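Local coordinates for serpin B3 (Homo sapiens, PDB 4ZK3), which belongs to the serpin family and probably inhibits proteases; it is linked to Pso p27, which forms large aggregates in psoriasis, at residues A[43-48]-A[312-317]. Sequence-based numbering, arbitrary orientation.
Sequences LGAKDN and ADLSGM
Asp313 turns CG anti to its backbone N (chi1 -173°), and Lys46 sets its own CG anti to the carbonyl carbon (chi1 -58°), so that the two side chains cross obliquely, lysine methylenes against carboxylate. Lys46 CB comes within 3.2 Å of Asp313 OD2, and CG reaches Ser315 OG at 3.3 Å. Lys46 touches the carboxylate through its methylenes; NZ lies 7.0 Å from Asp313 OD1, too far for a salt bridge. That oxygen is gripped twice from its own segment: Ser315 N donates nearly along the C-O bond, closing an Asx turn, and Ser315 OG donates to the syn lone pair at 2.6 Å. The paired bonds hold the carboxylate's rotation, close to the short helix at about 315-318. Its other oxygen, OD2, lies 3.7 Å from Asp47 OD2, the two carboxylate planes almost perpendicular; like charges this close would be expected to raise the proton affinity of the pair. Between backbones, Lys46 N donates to Asp313 O (2.9 Å, 153° at the hydrogen), an oxygen that Ala45 CA also approaches. Neither Gly44 nor Gly316 has a side chain, and their CA atoms come to 4.0 Å. Leu314 CD2 packs on Ala45 CB at 3.9 Å. The contact thus joins the connection between helix 31-42 and the helix that follows it, about 47-57, to the loop leading into helix 315-318, near one end of the serpin fold, where Thr49 bonds Asp313 N and helix 117-127 packs against Leu43 and Met317.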
ATOM      1  N   LEU A  43      10.070   0.644  16.679  1.00 26.97           N
ATOM      2  CA  LEU A  43       9.860   0.995  18.072  1.00 28.23           C
ATOM      3  C   LEU A  43      10.430  -0.023  19.071  1.00 27.29           C
ATOM      4  O   LEU A  43      10.750   0.329  20.196  1.00 28.92           O
ATOM      5  CB  LEU A  43       8.349   1.160  18.295  1.00 30.53           C
ATOM      6  CG  LEU A  43       7.744   2.267  19.116  1.00 36.89           C
ATOM      7  CD1 LEU A  43       8.587   3.525  19.200  1.00 36.69           C
ATOM      8  CD2 LEU A  43       6.324   2.546  18.583  1.00 36.90           C
ATOM      9  N   GLY A  44      10.539  -1.294  18.725  1.00 26.34           N
ATOM     10  CA  GLY A  44      11.136  -2.235  19.660  1.00 27.87           C
ATOM     11  C   GLY A  44      12.558  -2.670  19.305  1.00 28.71           C
ATOM     12  O   GLY A  44      13.138  -3.519  20.002  1.00 29.82           O
ATOM     13  N   ALA A  45      13.116  -2.121  18.218  1.00 28.55           N
ATOM     14  CA  ALA A  45      14.442  -2.512  17.723  1.00 28.75           C
ATOM     15  C   ALA A  45      15.539  -1.644  18.395  1.00 31.55           C
ATOM     16  O   ALA A  45      15.254  -0.550  18.886  1.00 30.63           O
ATOM     17  CB  ALA A  45      14.519  -2.354  16.200  1.00 26.80           C
ATOM     18  N   LYS A  46      16.771  -2.151  18.418  1.00 33.60           N
ATOM     19  CA  LYS A  46      17.893  -1.377  18.924  1.00 36.62           C
ATOM     20  C   LYS A  46      19.054  -1.392  17.954  1.00 32.46           C
ATOM     21  O   LYS A  46      19.142  -2.228  17.050  1.00 29.38           O
ATOM     22  CB  LYS A  46      18.443  -1.955  20.233  1.00 40.85           C
ATOM     23  CG  LYS A  46      17.498  -2.085  21.392  1.00 42.12           C
ATOM     24  CD  LYS A  46      17.114  -0.743  21.950  1.00 43.54           C
ATOM     25  CE  LYS A  46      16.283  -0.948  23.207  1.00 44.86           C
ATOM     26  NZ  LYS A  46      15.540   0.294  23.532  1.00 45.54           N
ATOM     27  N   ASP A  47      19.980  -0.472  18.221  1.00 40.51           N
ATOM     28  CA  ASP A  47      21.311  -0.481  17.608  1.00 41.94           C
ATOM     29  C   ASP A  47      21.175  -0.626  16.131  1.00 38.90           C
ATOM     30  O   ASP A  47      20.438   0.133  15.476  1.00 37.39           O
ATOM     31  CB  ASP A  47      22.202  -1.616  18.165  1.00 46.43           C
ATOM     32  CG  ASP A  47      22.521  -1.448  19.651  1.00 49.84           C
ATOM     33  OD1 ASP A  47      22.297  -0.345  20.205  1.00 51.66           O
ATOM     34  OD2 ASP A  47      22.969  -2.443  20.268  1.00 55.07           O
ATOM     35  N   ASN A  48      21.837  -1.642  15.608  1.00 35.73           N
ATOM     36  CA  ASN A  48      21.935  -1.812  14.178  1.00 40.02           C
ATOM     37  C   ASN A  48      20.624  -2.289  13.546  1.00 40.22           C
ATOM     38  O   ASN A  48      20.321  -1.919  12.393  1.00 37.89           O
ATOM     39  CB  ASN A  48      23.022  -2.827  13.880  1.00 43.47           C
ATOM     40  CG  ASN A  48      23.778  -2.499  12.625  1.00 51.86           C
ATOM     41  OD1 ASN A  48      24.194  -1.344  12.429  1.00 52.56           O
ATOM     42  ND2 ASN A  48      23.968  -3.508  11.760  1.00 53.55           N
ATOM     43  N   ALA A 312      19.656 -10.133  15.341  1.00 35.81           N
ATOM     44  CA  ALA A 312      18.484  -9.288  15.637  1.00 33.39           C
ATOM     45  C   ALA A 312      18.560  -8.690  17.011  1.00 34.57           C
ATOM     46  O   ALA A 312      18.831  -9.408  17.980  1.00 38.72           O
ATOM     47  CB  ALA A 312      17.209 -10.149  15.529  1.00 34.13           C
ATOM     48  N   ASP A 313      18.320  -7.399  17.145  1.00 31.89           N
ATOM     49  CA  ASP A 313      18.122  -6.836  18.460  1.00 36.55           C
ATOM     50  C   ASP A 313      16.733  -6.139  18.517  1.00 35.08           C
ATOM     51  O   ASP A 313      16.590  -5.005  18.053  1.00 33.10           O
ATOM     52  CB  ASP A 313      19.247  -5.870  18.841  1.00 36.25           C
ATOM     53  CG  ASP A 313      19.145  -5.387  20.295  1.00 41.85           C
ATOM     54  OD1 ASP A 313      18.122  -5.650  20.988  1.00 45.31           O
ATOM     55  OD2 ASP A 313      20.075  -4.707  20.767  1.00 40.82           O
ATOM     56  N   LEU A 314      15.782  -6.840  19.149  1.00 34.99           N
ATOM     57  CA  LEU A 314      14.402  -6.428  19.354  1.00 30.67           C
ATOM     58  C   LEU A 314      14.176  -6.440  20.833  1.00 33.94           C
ATOM     59  O   LEU A 314      13.061  -6.687  21.327  1.00 31.01           O
ATOM     60  CB  LEU A 314      13.481  -7.453  18.681  1.00 31.14           C
ATOM     61  CG  LEU A 314      13.389  -7.356  17.155  1.00 31.44           C
ATOM     62  CD1 LEU A 314      12.427  -8.394  16.547  1.00 30.70           C
ATOM     63  CD2 LEU A 314      12.962  -5.937  16.770  1.00 29.28           C
ATOM     64  N   SER A 315      15.239  -6.140  21.571  1.00 30.14           N
ATOM     65  CA  SER A 315      15.210  -6.177  23.024  1.00 31.61           C
ATOM     66  C   SER A 315      14.339  -5.068  23.567  1.00 31.62           C
ATOM     67  O   SER A 315      13.970  -5.066  24.772  1.00 33.71           O
ATOM     68  CB  SER A 315      16.643  -6.049  23.580  1.00 34.11           C
ATOM     69  OG  SER A 315      17.223  -4.806  23.261  1.00 31.53           O
ATOM     70  N   GLY A 316      14.004  -4.095  22.709  1.00 26.21           N
ATOM     71  CA  GLY A 316      13.014  -3.064  23.098  1.00 27.50           C
ATOM     72  C   GLY A 316      11.563  -3.587  23.217  1.00 25.31           C
ATOM     73  O   GLY A 316      10.659  -2.908  23.757  1.00 26.12           O
ATOM     74  N   MET A 317      11.347  -4.790  22.723  1.00 25.06           N
ATOM     75  CA  MET A 317      10.013  -5.429  22.819  1.00 27.61           C
ATOM     76  C   MET A 317       9.848  -6.149  24.146  1.00 31.62           C
ATOM     77  O   MET A 317       8.741  -6.172  24.697  1.00 32.58           O
ATOM     78  CB  MET A 317       9.807  -6.420  21.704  1.00 25.46           C
ATOM     79  CG  MET A 317       9.595  -5.765  20.351  1.00 27.31           C
ATOM     80  SD  MET A 317       9.218  -6.959  19.070  1.00 26.73           S
ATOM     81  CE  MET A 317       9.021  -5.971  17.610  1.00 26.91           C
TER